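Local atomic coordinates of penicillin binding protein 2X (Streptococcus thermophilus, PDB entry 5U47), a protein that probably cross-links peptidoglycan strands as a transpeptidase of the division septum and is probably inactivated by beta-lactams that acylate its active-site serine. Residues S117-E120 and D121-T125; T266-S269 and D270-E273; S462-A465 and A466-R470. The protein carries 1 engineered substitution. One frame throughout, in Å; residues are numbered along the deposited sequence.

Contact 1 of 3, residues S117-E120 and D121-T125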
ATOM      1  N   SER A 117     -20.419  25.275 -14.976  1.00 48.16           N
ATOM      2  CA  SER A 117     -21.098  26.570 -14.812  1.00 47.66           C
ATOM      3  C   SER A 117     -21.118  27.380 -16.107  1.00 46.14           C
ATOM      4  O   SER A 117     -22.146  27.966 -16.467  1.00 46.47           O
ATOM      5  CB  SER A 117     -20.438  27.388 -13.693  1.00 52.12           C
ATOM      6  OG  SER A 117     -21.178  28.571 -13.410  1.00 54.62           O
ATOM      7  N   VAL A 118     -19.987  27.420 -16.805  1.00 43.71           N
ATOM      8  CA  VAL A 118     -19.904  28.160 -18.067  1.00 44.31           C
ATOM      9  C   VAL A 118     -20.752  27.463 -19.151  1.00 45.58           C
ATOM     10  O   VAL A 118     -21.429  28.132 -19.946  1.00 44.65           O
ATOM     11  CB  VAL A 118     -18.440  28.323 -18.529  1.00 44.18           C
ATOM     12  CG1 VAL A 118     -18.368  28.994 -19.894  1.00 44.32           C
ATOM     13  CG2 VAL A 118     -17.637  29.123 -17.505  1.00 44.21           C
ATOM     14  N   LYS A 119     -20.713  26.124 -19.179  1.00 44.86           N
ATOM     15  CA  LYS A 119     -21.510  25.346 -20.142  1.00 45.06           C
ATOM     16  C   LYS A 119     -23.001  25.672 -19.970  1.00 46.25           C
ATOM     17  O   LYS A 119     -23.698  25.984 -20.953  1.00 46.02           O
ATOM     18  CB  LYS A 119     -21.236  23.835 -19.980  1.00 44.84           C
ATOM     19  CG  LYS A 119     -21.949  22.929 -20.979  1.00 44.78           C
ATOM     20  CD  LYS A 119     -23.317  22.429 -20.525  1.00 45.49           C
ATOM     21  CE  LYS A 119     -23.204  21.280 -19.538  1.00 44.78           C
ATOM     22  NZ  LYS A 119     -24.547  20.762 -19.158  1.00 46.39           N
ATOM     23  N   GLU A 120     -23.476  25.606 -18.723  1.00 45.29           N
ATOM     24  CA  GLU A 120     -24.875  25.926 -18.392  1.00 45.87           C
ATOM     25  C   GLU A 120     -25.258  27.352 -18.806  1.00 45.90           C
ATOM     26  O   GLU A 120     -26.359  27.588 -19.276  1.00 44.78           O
ATOM     27  CB  GLU A 120     -25.140  25.702 -16.894  1.00 47.56           C
ATOM     28  CG  GLU A 120     -25.202  24.230 -16.497  1.00 47.99           C
ATOM     29  CD  GLU A 120     -26.429  23.546 -17.054  1.00 49.88           C
ATOM     30  OE1 GLU A 120     -27.543  24.079 -16.836  1.00 52.81           O
ATOM     31  OE2 GLU A 120     -26.284  22.485 -17.703  1.00 47.87           O
ATOM     32  N   ASP A 121     -24.335  28.287 -18.621  1.00 47.51           N
ATOM     33  CA  ASP A 121     -24.531  29.677 -19.017  1.00 48.05           C
ATOM     34  C   ASP A 121     -24.641  29.728 -20.547  1.00 47.03           C
ATOM     35  O   ASP A 121     -25.614  30.270 -21.083  1.00 45.38           O
ATOM     36  CB  ASP A 121     -23.361  30.538 -18.496  1.00 49.79           C
ATOM     37  CG  ASP A 121     -23.524  32.020 -18.798  1.00 52.00           C
ATOM     38  OD1 ASP A 121     -24.525  32.428 -19.402  1.00 53.84           O
ATOM     39  OD2 ASP A 121     -22.625  32.790 -18.421  1.00 55.70           O
ATOM     40  N   LEU A 122     -23.665  29.135 -21.240  1.00 46.68           N
ATOM     41  CA  LEU A 122     -23.690  29.072 -22.717  1.00 47.19           C
ATOM     42  C   LEU A 122     -24.986  28.456 -23.239  1.00 48.14           C
ATOM     43  O   LEU A 122     -25.584  28.993 -24.164  1.00 48.68           O
ATOM     44  CB  LEU A 122     -22.504  28.276 -23.283  1.00 48.30           C
ATOM     45  CG  LEU A 122     -21.133  28.943 -23.438  1.00 49.32           C
ATOM     46  CD1 LEU A 122     -20.052  27.910 -23.712  1.00 48.19           C
ATOM     47  CD2 LEU A 122     -21.161  29.964 -24.558  1.00 50.56           C
ATOM     48  N   GLU A 123     -25.409  27.331 -22.659  1.00 49.35           N
ATOM     49  CA  GLU A 123     -26.660  26.682 -23.091  1.00 52.29           C
ATOM     50  C   GLU A 123     -27.853  27.616 -22.960  1.00 53.66           C
ATOM     51  O   GLU A 123     -28.641  27.746 -23.889  1.00 50.95           O
ATOM     52  CB  GLU A 123     -26.948  25.402 -22.316  1.00 53.36           C
ATOM     53  CG  GLU A 123     -26.226  24.171 -22.832  1.00 56.98           C
ATOM     54  CD  GLU A 123     -26.775  22.888 -22.222  1.00 57.44           C
ATOM     55  OE1 GLU A 123     -26.966  22.844 -20.988  1.00 62.26           O
ATOM     56  OE2 GLU A 123     -27.013  21.926 -22.977  1.00 56.49           O
ATOM     57  N   LYS A 124     -27.968  28.266 -21.801  1.00 56.23           N
ATOM     58  CA  LYS A 124     -29.054  29.217 -21.555  1.00 58.32           C
ATOM     59  C   LYS A 124     -29.023  30.347 -22.577  1.00 56.16           C
ATOM     60  O   LYS A 124     -30.067  30.815 -23.022  1.00 54.14           O
ATOM     61  CB  LYS A 124     -28.969  29.798 -20.135  1.00 61.24           C
ATOM     62  CG  LYS A 124     -30.105  30.757 -19.797  1.00 64.98           C
ATOM     63  CD  LYS A 124     -30.036  31.262 -18.364  1.00 68.16           C
ATOM     64  CE  LYS A 124     -31.182  32.230 -18.093  1.00 72.77           C
ATOM     65  NZ  LYS A 124     -31.187  32.745 -16.693  1.00 75.93           N
ATOM     66  N   THR A 125     -27.818  30.766 -22.951  1.00 55.19           N
ATOM     67  CA  THR A 125     -27.643  31.849 -23.915  1.00 56.40           C
ATOM     68  C   THR A 125     -28.134  31.451 -25.313  1.00 54.06           C
ATOM     69  O   THR A 125     -28.787  32.245 -25.979  1.00 56.59           O
ATOM     70  CB  THR A 125     -26.168  32.326 -23.941  1.00 57.22           C
ATOM     71  OG1 THR A 125     -25.751  32.653 -22.607  1.00 56.59           O
ATOM     72  CG2 THR A 125     -25.994  33.548 -24.811  1.00 58.05           C
TER
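The carboxylate planes of Glu-120 and Glu-123 stand 78° apart. Glu-120 OE2 comes 3.4 Å from Glu-123 OE1, a close pair of like charges. The ammonium group of Lys-119 serves both. Lys-119 NZ bonds to Glu-120 OE2 at 2.8 Å through the anti lone pair, the one turned away from OE1. The second salt bridge, from Lys-119 NZ to Glu-123 OE1, is long at 3.7 Å. The positive charge probably offsets some of the repulsion between the two acids.

The lysine reaches both because its chain bends at chi2 and chi3 (-91° and -79°). Lys-119 CD then lies against the carboxylate of Glu-123, 3.7 Å from Glu-123 OE1, and the two side chains run side by side. The ring of Tyr-50 makes a cation-pi contact with the same lysine.

Leu-122 is buried. Its CD1 meets CG1 of Val-118 at 4.3 Å, one turn back. It also packs on Phe-136 of strand 134-143 and on Ile-81 of helix 72-86. Asp-121 points its carboxylate away from residues 117-120 and forms a salt bridge with Lys-85.

Thr-125 OG1 donates to Asp-121 O at 2.8 Å from above the carbonyl plane, and Thr-125 N donates to the same oxygen. The backbone bond from Leu-122 N to Val-118 O is 2.8 Å long and nearly straight. Such i to i+4 bonds, with a salt-bridge network on one face and apolar side chains on another, are typical of an amphipathic surface helix, here helix 116-128 in the region assigned to the dimerisation domain.

Contact 2 of 3, residues T266-S269 and D270-E273; sequences TYNS and DTLE
Asn-268 carries its CG anti to the backbone N (chi1 -177°), and chi2 of -49° turns OD1 toward the backbone of Asp-270 and Thr-271. That oxygen accepts two bonds. Asp-270 N lies in the carbonyl plane at 2.8 Å from Asn-268 OD1. Thr-271 N is 3.2 Å from Asn-268 OD1 and sits above that plane, 53° out of it. The hydroxyl of Thr-271 is held between its own backbone N and carbonyl carbon, and Thr-271 OG1 rests 3.3 Å from CB of Asn-268.

Asn-268 OD1 with Asp-270 N makes an Asx turn. Thr-271 builds the corresponding ST turn, in which Thr-271 OG1 accepts from Glu-273 N at 3.3 Å. The two turns follow one another in the loop between strand 258-264 and helix 297-308. Asn-268 N donates to Glu-273 O at 2.9 Å, and Leu-272 N donates to Asn-268 O, so the chain folds back on itself.

Leu-272 CD2 meets CE2 of Tyr-267 obliquely at 4.0 Å, with the two side chains side by side. Ser-269 OG bonds to Ser-151 OG, and Asp-270 OD1 accepts from Tyr-144 N.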
ATOM      1  N   THR A 266       9.792  11.412  -5.995  1.00 23.27           N
ATOM      2  CA  THR A 266       8.353  11.323  -6.191  1.00 23.29           C
ATOM      3  C   THR A 266       7.919  12.255  -7.294  1.00 25.17           C
ATOM      4  O   THR A 266       8.762  12.797  -8.016  1.00 26.43           O
ATOM      5  CB  THR A 266       7.609  11.612  -4.863  1.00 22.94           C
ATOM      6  OG1 THR A 266       6.207  11.278  -4.973  1.00 22.46           O
ATOM      7  CG2 THR A 266       7.787  13.078  -4.454  1.00 23.34           C
ATOM      8  N   TYR A 267       6.603  12.402  -7.448  1.00 24.86           N
ATOM      9  CA  TYR A 267       6.026  13.311  -8.433  1.00 25.39           C
ATOM     10  C   TYR A 267       4.723  13.929  -7.920  1.00 24.14           C
ATOM     11  O   TYR A 267       4.105  13.434  -6.958  1.00 23.57           O
ATOM     12  CB  TYR A 267       5.753  12.574  -9.763  1.00 25.66           C
ATOM     13  CG  TYR A 267       4.704  11.471  -9.698  1.00 24.36           C
ATOM     14  CD1 TYR A 267       5.040  10.182  -9.306  1.00 24.81           C
ATOM     15  CD2 TYR A 267       3.376  11.713 -10.064  1.00 25.25           C
ATOM     16  CE1 TYR A 267       4.080   9.166  -9.247  1.00 23.45           C
ATOM     17  CE2 TYR A 267       2.419  10.715 -10.024  1.00 23.82           C
ATOM     18  CZ  TYR A 267       2.782   9.431  -9.618  1.00 24.22           C
ATOM     19  OH  TYR A 267       1.837   8.425  -9.571  1.00 23.51           O
ATOM     20  N   ASN A 268       4.310  15.008  -8.569  1.00 24.58           N
ATOM     21  CA  ASN A 268       3.014  15.641  -8.273  1.00 24.50           C
ATOM     22  C   ASN A 268       1.943  14.811  -8.975  1.00 24.44           C
ATOM     23  O   ASN A 268       1.950  14.702 -10.211  1.00 24.97           O
ATOM     24  CB  ASN A 268       3.000  17.079  -8.762  1.00 26.27           C
ATOM     25  CG  ASN A 268       1.712  17.803  -8.412  1.00 27.48           C
ATOM     26  OD1 ASN A 268       0.605  17.297  -8.650  1.00 26.22           O
ATOM     27  ND2 ASN A 268       1.851  18.997  -7.842  1.00 29.19           N
ATOM     28  N   SER A 269       1.026  14.222  -8.204  1.00 24.03           N
ATOM     29  CA  SER A 269      -0.025  13.358  -8.782  1.00 24.10           C
ATOM     30  C   SER A 269      -1.002  14.037  -9.737  1.00 26.33           C
ATOM     31  O   SER A 269      -1.554  13.372 -10.644  1.00 27.88           O
ATOM     32  CB  SER A 269      -0.825  12.654  -7.673  1.00 24.95           C
ATOM     33  OG  SER A 269      -0.027  11.700  -6.998  1.00 23.48           O
ATOM     34  N   ASP A 270      -1.232  15.331  -9.548  1.00 27.47           N
ATOM     35  CA  ASP A 270      -2.188  16.060 -10.372  1.00 30.38           C
ATOM     36  C   ASP A 270      -1.563  16.495 -11.703  1.00 32.61           C
ATOM     37  O   ASP A 270      -2.228  16.467 -12.708  1.00 36.38           O
ATOM     38  CB  ASP A 270      -2.710  17.288  -9.625  1.00 30.72           C
ATOM     39  CG  ASP A 270      -4.074  17.787 -10.158  1.00 32.90           C
ATOM     40  OD1 ASP A 270      -5.012  16.971 -10.369  1.00 30.53           O
ATOM     41  OD2 ASP A 270      -4.228  19.010 -10.324  1.00 35.94           O
ATOM     42  N   THR A 271      -0.288  16.868 -11.694  1.00 33.74           N
ATOM     43  CA  THR A 271       0.402  17.374 -12.894  1.00 36.52           C
ATOM     44  C   THR A 271       1.468  16.455 -13.516  1.00 36.21           C
ATOM     45  O   THR A 271       1.941  16.723 -14.617  1.00 34.20           O
ATOM     46  CB  THR A 271       1.111  18.695 -12.562  1.00 37.43           C
ATOM     47  OG1 THR A 271       2.237  18.442 -11.720  1.00 37.73           O
ATOM     48  CG2 THR A 271       0.160  19.651 -11.863  1.00 38.96           C
ATOM     49  N   LEU A 272       1.837  15.397 -12.800  1.00 34.30           N
ATOM     50  CA  LEU A 272       2.881  14.437 -13.209  1.00 35.61           C
ATOM     51  C   LEU A 272       4.296  15.011 -13.178  1.00 35.60           C
ATOM     52  O   LEU A 272       5.249  14.324 -13.538  1.00 35.91           O
ATOM     53  CB  LEU A 272       2.588  13.795 -14.568  1.00 37.10           C
ATOM     54  CG  LEU A 272       1.247  13.063 -14.670  1.00 36.93           C
ATOM     55  CD1 LEU A 272       1.085  12.453 -16.055  1.00 37.81           C
ATOM     56  CD2 LEU A 272       1.135  11.985 -13.607  1.00 35.56           C
ATOM     57  N   GLU A 273       4.441  16.246 -12.707  1.00 36.23           N
ATOM     58  CA  GLU A 273       5.755  16.849 -12.660  1.00 38.42           C
ATOM     59  C   GLU A 273       6.650  16.065 -11.691  1.00 35.95           C
ATOM     60  O   GLU A 273       6.261  15.812 -10.534  1.00 31.30           O
ATOM     61  CB  GLU A 273       5.675  18.301 -12.234  1.00 42.86           C
ATOM     62  CG  GLU A 273       7.019  19.005 -12.393  1.00 51.12           C
ATOM     63  CD  GLU A 273       7.025  20.413 -11.847  1.00 58.12           C
ATOM     64  OE1 GLU A 273       5.925  20.964 -11.604  1.00 64.18           O
ATOM     65  OE2 GLU A 273       8.139  20.967 -11.666  1.00 65.49           O
TER

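Contact 3 of 3, residues S462-A465 and A466-R470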
ATOM      1  N   SER A 462       6.405 -14.942  21.802  1.00 31.37           N
ATOM      2  CA  SER A 462       5.549 -14.692  22.945  1.00 31.58           C
ATOM      3  C   SER A 462       5.448 -13.195  23.254  1.00 31.58           C
ATOM      4  O   SER A 462       6.239 -12.375  22.772  1.00 29.88           O
ATOM      5  CB  SER A 462       6.103 -15.401  24.175  1.00 33.60           C
ATOM      6  OG  SER A 462       7.307 -14.780  24.621  1.00 33.08           O
ATOM      7  N   LYS A 463       4.470 -12.865  24.072  1.00 31.97           N
ATOM      8  CA  LYS A 463       4.262 -11.500  24.547  1.00 33.91           C
ATOM      9  C   LYS A 463       5.506 -11.026  25.319  1.00 34.50           C
ATOM     10  O   LYS A 463       5.965  -9.879  25.155  1.00 31.93           O
ATOM     11  CB  LYS A 463       3.042 -11.491  25.464  1.00 36.38           C
ATOM     12  CG  LYS A 463       2.792 -10.210  26.235  1.00 39.83           C
ATOM     13  CD  LYS A 463       1.529 -10.379  27.071  1.00 44.01           C
ATOM     14  CE  LYS A 463       1.324  -9.241  28.046  1.00 45.92           C
ATOM     15  NZ  LYS A 463       1.190  -7.946  27.355  1.00 46.78           N
ATOM     16  N   GLN A 464       6.035 -11.914  26.162  1.00 34.61           N
ATOM     17  CA  GLN A 464       7.210 -11.586  26.964  1.00 36.68           C
ATOM     18  C   GLN A 464       8.437 -11.338  26.070  1.00 34.09           C
ATOM     19  O   GLN A 464       9.182 -10.385  26.293  1.00 34.80           O
ATOM     20  CB  GLN A 464       7.485 -12.684  28.005  1.00 39.80           C
ATOM     21  CG  GLN A 464       8.647 -12.374  28.935  1.00 42.74           C
ATOM     22  CD  GLN A 464       8.897 -13.459  29.964  1.00 47.48           C
ATOM     23  OE1 GLN A 464       8.107 -14.390  30.111  1.00 51.85           O
ATOM     24  NE2 GLN A 464      10.010 -13.346  30.683  1.00 48.38           N
ATOM     25  N   ALA A 465       8.640 -12.180  25.060  1.00 32.32           N
ATOM     26  CA  ALA A 465       9.775 -11.992  24.134  1.00 32.19           C
ATOM     27  C   ALA A 465       9.685 -10.655  23.383  1.00 30.37           C
ATOM     28  O   ALA A 465      10.686  -9.940  23.236  1.00 29.79           O
ATOM     29  CB  ALA A 465       9.865 -13.142  23.148  1.00 32.34           C
ATOM     30  N   ALA A 466       8.480 -10.316  22.925  1.00 28.85           N
ATOM     31  CA  ALA A 466       8.260  -9.053  22.233  1.00 28.29           C
ATOM     32  C   ALA A 466       8.553  -7.867  23.160  1.00 28.88           C
ATOM     33  O   ALA A 466       9.213  -6.926  22.774  1.00 28.27           O
ATOM     34  CB  ALA A 466       6.834  -8.975  21.723  1.00 27.42           C
ATOM     35  N   SER A 467       8.039  -7.937  24.381  1.00 29.38           N
ATOM     36  CA  SER A 467       8.216  -6.882  25.359  1.00 31.55           C
ATOM     37  C   SER A 467       9.689  -6.671  25.730  1.00 32.04           C
ATOM     38  O   SER A 467      10.165  -5.530  25.836  1.00 30.93           O
ATOM     39  CB  SER A 467       7.416  -7.236  26.611  1.00 34.74           C
ATOM     40  OG  SER A 467       7.741  -6.368  27.680  1.00 39.59           O
ATOM     41  N   GLU A 468      10.402  -7.774  25.951  1.00 32.52           N
ATOM     42  CA  GLU A 468      11.830  -7.702  26.269  1.00 33.61           C
ATOM     43  C   GLU A 468      12.630  -7.157  25.092  1.00 31.76           C
ATOM     44  O   GLU A 468      13.552  -6.359  25.284  1.00 32.40           O
ATOM     45  CB  GLU A 468      12.361  -9.053  26.771  1.00 35.94           C
ATOM     46  CG  GLU A 468      11.774  -9.397  28.129  1.00 38.15           C
ATOM     47  CD  GLU A 468      12.254 -10.724  28.689  1.00 42.34           C
ATOM     48  OE1 GLU A 468      11.770 -11.123  29.783  1.00 44.17           O
ATOM     49  OE2 GLU A 468      13.109 -11.369  28.045  1.00 44.79           O
ATOM     50  N   THR A 469      12.271  -7.569  23.884  1.00 30.09           N
ATOM     51  CA  THR A 469      12.921  -7.065  22.683  1.00 29.80           C
ATOM     52  C   THR A 469      12.761  -5.537  22.612  1.00 29.45           C
ATOM     53  O   THR A 469      13.745  -4.826  22.389  1.00 29.82           O
ATOM     54  CB  THR A 469      12.369  -7.731  21.400  1.00 28.96           C
ATOM     55  OG1 THR A 469      12.629  -9.136  21.444  1.00 29.84           O
ATOM     56  CG2 THR A 469      13.032  -7.161  20.161  1.00 28.85           C
ATOM     57  N   ARG A 470      11.543  -5.042  22.867  1.00 28.12           N
ATOM     58  CA  ARG A 470      11.286  -3.592  22.837  1.00 27.73           C
ATOM     59  C   ARG A 470      12.101  -2.851  23.890  1.00 28.81           C
ATOM     60  O   ARG A 470      12.620  -1.770  23.624  1.00 28.32           O
ATOM     61  CB  ARG A 470       9.803  -3.264  23.001  1.00 26.81           C
ATOM     62  CG  ARG A 470       8.929  -3.644  21.797  1.00 25.90           C
ATOM     63  CD  ARG A 470       7.556  -2.978  21.849  1.00 24.67           C
ATOM     64  NE  ARG A 470       6.883  -3.167  23.139  1.00 26.32           N
ATOM     65  CZ  ARG A 470       6.217  -4.262  23.517  1.00 28.33           C
ATOM     66  NH1 ARG A 470       6.112  -5.334  22.725  1.00 28.21           N
ATOM     67  NH2 ARG A 470       5.663  -4.302  24.722  1.00 29.56           N
TER
HETATM   68  O   HOH W   1       4.763  -7.287  24.268  1.00 30.41           O
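Glu-468 lies alongside Gln-464, one turn back on the same helix. Its CB sits 3.5 Å from Gln-464 O, and CG is nearer still to that oxygen, at 3.3 Å. CG is anti to the carbonyl carbon (chi1 -68°), and the chain beyond it is extended, running beside the glutamine. CD comes 4.0 Å from CG of Gln-464. At the tip, Glu-468 OE1 accepts from NE2 of Gln-464 at 3.0 Å, with an N-H...O angle of 167°. The oxygen lies in the amide plane, but the nitrogen stands above the carboxylate plane. The two flat groups are turned 77° against each other.

Thr-469 turns its hydroxyl back along the helix. Thr-469 OG1 donates to Ala-465 O at 2.8 Å, and Thr-469 N donates to the same oxygen from the opposite face of the carbonyl plane. The hydroxyl and the N-H of this buried threonine thus share one acceptor.

Ser-462 is the N-cap. Its OG accepts from Ala-465 N at 3.0 Å, and its carbonyl accepts from Ala-466 N. A water donates to Lys-463 O and accepts from Arg-470 NH1, in the plane of the guanidinium at its edge. One face of that guanidinium lies over CA of Ser-467.

Arg-470 also donates to the carbonyls of Ile-426, Ser-536 and Glu-537, tying the helix to helix 416-427 and the loop after strand 526-534. Ala-465, Glu-468 and Thr-469 pack on Ile-306 of helix 297-308. Helix 463-478 therefore starts beside that helix in the transpeptidase domain, where Asn-307 OD1 accepts from Ser-462 N.

How the contacts relate
The three contacts follow one another along the chain without overlap. Contact 1 belongs to the dimerisation domain, whereas contacts 2 and 3 both fall in the transpeptidase domain. Centres of contacts 1 and 2 are 32 Å apart, those of contacts 2 and 3 are 42 Å apart, and those of contacts 1 and 3 are separated by 67 Å. No two touch. Contact 3 lies across the chain's centre from the other two. The loop of contact 2 bonds to residues between 144 and 156, in the dimerisation region, so it joins the two regions. Helix 297-308 follows that loop and packs against the helix of contact 3.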